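Local coordinates for DnaD domain protein (Enterococcus faecalis, PDB 2I5U) that is of unknown function, is seen here as its DnaD domain, and probably takes part in the initiation of DNA replication, at residues 5-8 with 9-13; 25-28 with 29-33; 58-61 with 62-66. All coordinates share one frame; numbering follows the deposited sequence.

Interaction 1: 5-8 with 9-13; sequences RSIW and ENNGF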
# COMPACT_ATOMS: atom_id res chain seq x y z
N ARG A 5 -4.28 -5.72 -5.32
CA ARG A 5 -5.60 -5.54 -5.92
C ARG A 5 -6.65 -6.43 -5.23
O ARG A 5 -7.79 -6.00 -5.00
CB ARG A 5 -5.62 -5.79 -7.44
CG ARG A 5 -6.95 -5.44 -8.07
CD ARG A 5 -7.05 -5.77 -9.57
NE ARG A 5 -6.37 -4.79 -10.42
CZ ARG A 5 -5.36 -5.07 -11.25
NH1 ARG A 5 -4.81 -4.10 -11.98
NH2 ARG A 5 -4.90 -6.32 -11.38
N SER A 6 -6.26 -7.66 -4.88
CA SER A 6 -7.21 -8.61 -4.26
C SER A 6 -7.66 -8.17 -2.87
O SER A 6 -8.85 -8.22 -2.54
CB SER A 6 -6.62 -10.01 -4.15
OG SER A 6 -6.19 -10.49 -5.42
N ILE A 7 -6.73 -7.76 -2.01
CA ILE A 7 -7.13 -7.32 -0.70
C ILE A 7 -7.98 -6.05 -0.78
O ILE A 7 -8.95 -5.91 -0.05
CB ILE A 7 -5.95 -7.20 0.32
CG1 ILE A 7 -6.52 -7.01 1.73
CG2 ILE A 7 -4.98 -6.09 -0.06
CD1 ILE A 7 -5.54 -7.13 2.83
N TRP A 8 -7.65 -5.14 -1.70
CA TRP A 8 -8.44 -3.95 -1.94
C TRP A 8 -9.86 -4.30 -2.39
O TRP A 8 -10.86 -3.92 -1.76
CB TRP A 8 -7.75 -3.09 -3.00
CG TRP A 8 -8.41 -1.79 -3.37
CD1 TRP A 8 -9.44 -1.62 -4.24
CD2 TRP A 8 -8.03 -0.48 -2.94
NE1 TRP A 8 -9.74 -0.28 -4.37
CE2 TRP A 8 -8.89 0.43 -3.57
CE3 TRP A 8 -7.04 0.02 -2.06
CZ2 TRP A 8 -8.82 1.81 -3.34
CZ3 TRP A 8 -6.97 1.38 -1.86
CH2 TRP A 8 -7.84 2.25 -2.50
N GLU A 9 -9.96 -5.07 -3.48
CA GLU A 9 -11.25 -5.31 -4.10
C GLU A 9 -12.19 -6.23 -3.31
O GLU A 9 -13.40 -6.14 -3.47
CB GLU A 9 -11.07 -5.81 -5.53
CG GLU A 9 -10.43 -4.74 -6.39
CD GLU A 9 -10.38 -5.06 -7.86
OE1 GLU A 9 -10.46 -6.27 -8.21
OE2 GLU A 9 -10.20 -4.10 -8.66
N ASN A 10 -11.64 -7.06 -2.43
CA ASN A 10 -12.47 -7.95 -1.62
C ASN A 10 -12.81 -7.40 -0.25
O ASN A 10 -13.39 -8.11 0.57
CB ASN A 10 -11.79 -9.32 -1.51
CG ASN A 10 -11.84 -10.06 -2.82
OD1 ASN A 10 -12.90 -10.59 -3.19
ND2 ASN A 10 -10.72 -10.08 -3.55
N ASN A 11 -12.46 -6.14 -0.01
CA ASN A 11 -12.67 -5.60 1.33
C ASN A 11 -13.42 -4.29 1.34
O ASN A 11 -13.32 -3.52 2.30
CB ASN A 11 -11.34 -5.54 2.10
CG ASN A 11 -10.88 -6.90 2.52
OD1 ASN A 11 -9.92 -7.45 1.97
ND2 ASN A 11 -11.59 -7.48 3.44
N GLY A 12 -14.23 -4.08 0.31
CA GLY A 12 -15.17 -2.95 0.29
C GLY A 12 -14.59 -1.63 -0.14
O GLY A 12 -15.20 -0.58 0.11
N PHE A 13 -13.42 -1.65 -0.76
CA PHE A 13 -12.84 -0.45 -1.36
C PHE A 13 -13.39 -0.17 -2.75
O PHE A 13 -13.05 0.85 -3.34
CB PHE A 13 -11.34 -0.60 -1.52
CG PHE A 13 -10.54 -0.55 -0.23
CD1 PHE A 13 -9.78 0.57 0.09
CD2 PHE A 13 -10.46 -1.67 0.60
CE1 PHE A 13 -9.04 0.61 1.24
CE2 PHE A 13 -9.71 -1.62 1.76
CZ PHE A 13 -8.98 -0.49 2.07
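The indole of Trp8 and the phenyl ring of Phe13 lie face to face where helix 2-9 gives way to a loop: the six-membered part of the indole and the phenyl ring have centroids 4.3 Å apart and planes 30° from parallel. The same face of the indole also takes Phe13 CB, 3.3 Å from the centroid of the five-membered ring and almost on its normal, a CH-pi contact. Near the plane, at the indole's edge, is the backbone N of Glu9. Trp8 carries CG anti to its own N (chi1 -179°), which swings the indole out beside the returning loop, while the chain turns through Gly12, whose positive phi suits a residue without a side chain, to bring Phe13 back over it. Ile63 of helix 60-73 packs against both rings.

Glu9 N donates to Arg5 O. Asn10, the first residue to leave helical geometry, spends two donors on one acceptor: its backbone N reaches Ser6 O at 3.0 Å and its ND2 at 2.8 Å, from opposite faces of the carbonyl. Asn11 N then bonds to Trp8 O at 3.2 Å from well above the carbonyl plane. Glu9 runs alongside Arg5, its CD 3.5 Å from Arg5 CG. Arg5 NE and Glu9 OE2 are too far apart for a salt bridge, and OE2 instead accepts from Met16 N. The Asn10 side chain thus gives Ser6 O a second donor where the helix ends, and the Trp8-Phe13 stack is consistent with holding the loop against the helix.

Interaction 2: 25-28 with 29-33; sequences DYWI and SDFEK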
# COMPACT_ATOMS: atom_id res chain seq x y z
N ASP A 25 2.13 1.16 -7.51
CA ASP A 25 3.34 0.79 -8.26
C ASP A 25 4.49 1.72 -7.89
O ASP A 25 5.63 1.28 -7.70
CB ASP A 25 3.13 0.88 -9.78
CG ASP A 25 2.36 -0.28 -10.36
OD1 ASP A 25 2.31 -1.33 -9.71
OD2 ASP A 25 1.86 -0.14 -11.51
N TYR A 26 4.17 3.00 -7.80
CA TYR A 26 5.16 4.01 -7.46
C TYR A 26 5.63 3.84 -6.02
O TYR A 26 6.81 4.02 -5.72
CB TYR A 26 4.61 5.42 -7.71
CG TYR A 26 5.69 6.36 -8.09
CD1 TYR A 26 6.15 6.43 -9.41
CD2 TYR A 26 6.32 7.13 -7.13
CE1 TYR A 26 7.18 7.27 -9.75
CE2 TYR A 26 7.35 7.99 -7.47
CZ TYR A 26 7.77 8.04 -8.78
OH TYR A 26 8.80 8.86 -9.15
N TRP A 27 4.73 3.43 -5.12
CA TRP A 27 5.10 3.18 -3.73
C TRP A 27 6.06 2.01 -3.63
O TRP A 27 7.01 2.06 -2.85
CB TRP A 27 3.86 2.90 -2.87
CG TRP A 27 3.35 4.12 -2.18
CD1 TRP A 27 2.13 4.74 -2.35
CD2 TRP A 27 4.04 4.86 -1.19
NE1 TRP A 27 2.04 5.82 -1.53
CE2 TRP A 27 3.21 5.93 -0.81
CE3 TRP A 27 5.31 4.75 -0.62
CZ2 TRP A 27 3.60 6.88 0.14
CZ3 TRP A 27 5.70 5.68 0.34
CH2 TRP A 27 4.84 6.74 0.70
N ILE A 28 5.82 0.96 -4.40
CA ILE A 28 6.72 -0.19 -4.41
C ILE A 28 8.12 0.27 -4.86
O ILE A 28 9.13 -0.08 -4.23
CB ILE A 28 6.19 -1.33 -5.32
CG1 ILE A 28 4.96 -1.98 -4.68
CG2 ILE A 28 7.29 -2.38 -5.56
CD1 ILE A 28 4.22 -2.90 -5.62
N SER A 29 8.17 1.08 -5.92
CA SER A 29 9.43 1.64 -6.41
C SER A 29 10.13 2.48 -5.34
O SER A 29 11.37 2.42 -5.19
CB SER A 29 9.19 2.48 -7.66
OG SER A 29 8.89 1.64 -8.76
N ASP A 30 9.36 3.27 -4.60
CA ASP A 30 9.92 4.17 -3.60
C ASP A 30 10.51 3.40 -2.42
O ASP A 30 11.58 3.76 -1.91
CB ASP A 30 8.92 5.24 -3.16
CG ASP A 30 8.82 6.40 -4.15
OD1 ASP A 30 9.65 6.50 -5.09
OD2 ASP A 30 7.91 7.22 -3.98
N PHE A 31 9.85 2.32 -2.01
CA PHE A 31 10.41 1.48 -0.95
C PHE A 31 11.64 0.76 -1.44
O PHE A 31 12.60 0.60 -0.68
CB PHE A 31 9.37 0.51 -0.38
CG PHE A 31 8.47 1.15 0.64
CD1 PHE A 31 8.96 1.52 1.89
CD2 PHE A 31 7.15 1.45 0.34
CE1 PHE A 31 8.12 2.14 2.82
CE2 PHE A 31 6.33 2.07 1.27
CZ PHE A 31 6.82 2.42 2.50
N GLU A 32 11.66 0.38 -2.72
CA GLU A 32 12.88 -0.23 -3.30
C GLU A 32 14.06 0.74 -3.30
O GLU A 32 15.22 0.32 -3.10
CB GLU A 32 12.63 -0.74 -4.72
CG GLU A 32 11.80 -2.03 -4.76
CD GLU A 32 11.26 -2.37 -6.15
OE1 GLU A 32 11.25 -1.50 -7.05
OE2 GLU A 32 10.82 -3.52 -6.32
N LYS A 33 13.80 2.02 -3.49
CA LYS A 33 14.85 3.04 -3.51
C LYS A 33 15.56 3.19 -2.16
O LYS A 33 16.64 3.76 -2.10
CB LYS A 33 14.30 4.40 -3.94
CG LYS A 33 13.98 4.51 -5.42
CD LYS A 33 13.54 5.91 -5.80
CE LYS A 33 13.06 5.95 -7.25
NZ LYS A 33 12.79 7.34 -7.73
O HOH W 1 6.76 -0.77 -9.20
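Side chains one turn apart meet here along the C-terminal half of helix 18-32, whose inner side faces helices 38-55 and 60-73. The helical bonds are regular: Phe31 N donates to Trp27 O at 3.0 Å, and Ser29, Asp30 and Glu32 reach back four residues in the same way. On the buried side Trp27 CE3 lies 3.4 Å from Phe31 CE2, the two rings meeting obliquely; their planes are 29° apart but slid so far that they barely overlap. Large flat apolar groups suit this side, where Phe31 packs on Ala41 and Leu44 and Trp27 on Leu67. Trp27 NE1 makes weak hydrogen bonds to Tyr60 OH and Asn64 OD1, the one N-H shared between them.

Farther round, the carboxylate of Asp30 stands nearly perpendicular to the Tyr26 ring, with OD2 3.5 Å from Tyr26 CD2. Tyr26 has an unusual first torsion (chi1 -149°), which carries its ring along the helix toward Asp30. Ile28 and Glu32 run side by side, the methyl CG2 of Ile28 3.8 Å from Glu32 OE2. A water donates to Asp25 O at 2.8 Å, giving that carbonyl a second donor besides Ser29 N. Trp27 and Phe31 thus put aromatic carbon against the neighbouring helices, Ile28 adds an aliphatic contact to Ile45, and the carboxylates of Asp30 and Glu32 lie beside aromatic or aliphatic carbon of the residue one turn back.

Interaction 3: 58-61 with 62-66; sequences RNYN and YINAI
The chain turns from a loop at Arg58 and Asn59 into helix 60-73, Asn59 being the N-cap. Within these segments its carbonyl O accepts weak bonds from Ile63 N and Tyr62 N, whereas Asn64 N meets Tyr60 O at 2.7 Å, nearly straight on, and Ala65 N meets Asn61 O at 3.1 Å. The side chain of Asn59 supplies the cap: OD1 accepts from Tyr62 N at 2.9 Å, with an N-H...O angle of 152°. With chi1 at 60°, CG sits between backbone N and carbonyl carbon, bringing the amide over the first turn.

One turn on, Asn64 CB lies over a face of the Tyr60 ring, 4.0 Å from its centroid, and the Asn64 amide is turned only 17° from the ring plane. The Tyr60 ring also meets Phe24 of helix 18-32 edge to face. Two waters link Asn64 ND2 to Asn61: one donates to Asn61 O at 2.7 Å, and the other, only weakly held by Asn64 ND2, donates to Asn61 OD1 at the same distance. The amide side chain thus serves in two ways: at Asn59 as an acceptor at the helix start, and at Asn61 and Asn64 through waters at the surface.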
# COMPACT_ATOMS: atom_id res chain seq x y z
N ARG A 58 -11.22 3.21 4.54
CA ARG A 58 -10.89 2.45 3.37
C ARG A 58 -10.76 3.37 2.17
O ARG A 58 -11.60 3.37 1.25
CB ARG A 58 -11.91 1.35 3.13
CG ARG A 58 -11.83 0.26 4.17
CD ARG A 58 -12.91 -0.73 4.04
NE ARG A 58 -14.17 -0.25 4.59
CZ ARG A 58 -15.28 -0.97 4.64
NH1 ARG A 58 -15.31 -2.18 4.08
NH2 ARG A 58 -16.39 -0.47 5.21
N ASN A 59 -9.66 4.11 2.17
CA ASN A 59 -9.35 5.03 1.06
C ASN A 59 -7.85 5.24 0.94
O ASN A 59 -7.09 5.00 1.88
CB ASN A 59 -10.05 6.37 1.24
CG ASN A 59 -9.65 7.08 2.51
OD1 ASN A 59 -8.56 7.64 2.61
ND2 ASN A 59 -10.52 7.05 3.50
N TYR A 60 -7.44 5.66 -0.24
CA TYR A 60 -6.02 5.83 -0.53
C TYR A 60 -5.38 6.88 0.37
O TYR A 60 -4.22 6.74 0.76
CB TYR A 60 -5.78 6.15 -2.00
CG TYR A 60 -4.33 6.39 -2.30
CD1 TYR A 60 -3.45 5.34 -2.38
CD2 TYR A 60 -3.83 7.68 -2.47
CE1 TYR A 60 -2.09 5.55 -2.63
CE2 TYR A 60 -2.49 7.89 -2.74
CZ TYR A 60 -1.62 6.84 -2.79
OH TYR A 60 -0.27 7.11 -3.08
N ASN A 61 -6.10 7.96 0.65
CA ASN A 61 -5.52 9.02 1.47
C ASN A 61 -5.00 8.49 2.80
O ASN A 61 -3.89 8.81 3.22
CB ASN A 61 -6.52 10.15 1.71
CG ASN A 61 -6.76 11.00 0.46
OD1 ASN A 61 -5.86 11.21 -0.36
ND2 ASN A 61 -7.96 11.53 0.35
N TYR A 62 -5.79 7.65 3.44
CA TYR A 62 -5.44 7.13 4.76
C TYR A 62 -4.23 6.18 4.63
O TYR A 62 -3.27 6.24 5.44
CB TYR A 62 -6.62 6.38 5.35
CG TYR A 62 -6.45 5.97 6.79
CD1 TYR A 62 -6.80 6.82 7.83
CD2 TYR A 62 -6.04 4.69 7.12
CE1 TYR A 62 -6.68 6.43 9.14
CE2 TYR A 62 -5.92 4.30 8.43
CZ TYR A 62 -6.22 5.18 9.43
OH TYR A 62 -6.13 4.79 10.77
N ILE A 63 -4.25 5.35 3.59
CA ILE A 63 -3.15 4.42 3.36
C ILE A 63 -1.85 5.16 3.03
O ILE A 63 -0.78 4.80 3.52
CB ILE A 63 -3.52 3.41 2.25
CG1 ILE A 63 -4.66 2.51 2.74
CG2 ILE A 63 -2.32 2.60 1.83
CD1 ILE A 63 -5.41 1.88 1.63
N ASN A 64 -1.95 6.17 2.18
CA ASN A 64 -0.81 7.00 1.80
C ASN A 64 -0.12 7.63 3.03
O ASN A 64 1.10 7.65 3.13
CB ASN A 64 -1.28 8.08 0.81
CG ASN A 64 -0.17 8.89 0.23
OD1 ASN A 64 0.81 8.37 -0.26
ND2 ASN A 64 -0.35 10.20 0.25
N ALA A 65 -0.92 8.14 3.96
CA ALA A 65 -0.35 8.74 5.17
C ALA A 65 0.47 7.72 5.94
O ALA A 65 1.57 8.04 6.45
CB ALA A 65 -1.44 9.31 6.03
N ILE A 66 -0.06 6.50 6.05
CA ILE A 66 0.66 5.43 6.73
C ILE A 66 1.98 5.13 6.05
O ILE A 66 3.02 5.05 6.67
CB ILE A 66 -0.16 4.14 6.78
CG1 ILE A 66 -1.45 4.34 7.57
CG2 ILE A 66 0.65 3.01 7.39
CD1 ILE A 66 -2.45 3.19 7.45
O HOH W 2 -2.53 11.09 2.53
O HOH W 3 -3.17 11.47 -0.27

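In the fold
Following the chain from the N terminus, interaction 1 ends helix 2-9 and turns the chain into the loop toward helix 18-32, interaction 2 runs along the second half of that helix, and interaction 3 starts helix 60-73. Each is local and they come in series, so none nests in or crosses another. Interactions 1 and 2 do not touch and lie on opposite sides of the chain's centre. Interaction 3 reaches both: Asn11 O is probably hydrogen-bonded to Arg58 NH1, Phe13 packs on Arg58 and Trp8 on Ile63, while helix 18-32 meets helix 60-73 through the indole N-H of Trp27. The loop before helix 60-73 and the helix's first turns thereby join the first loop to helix 18-32.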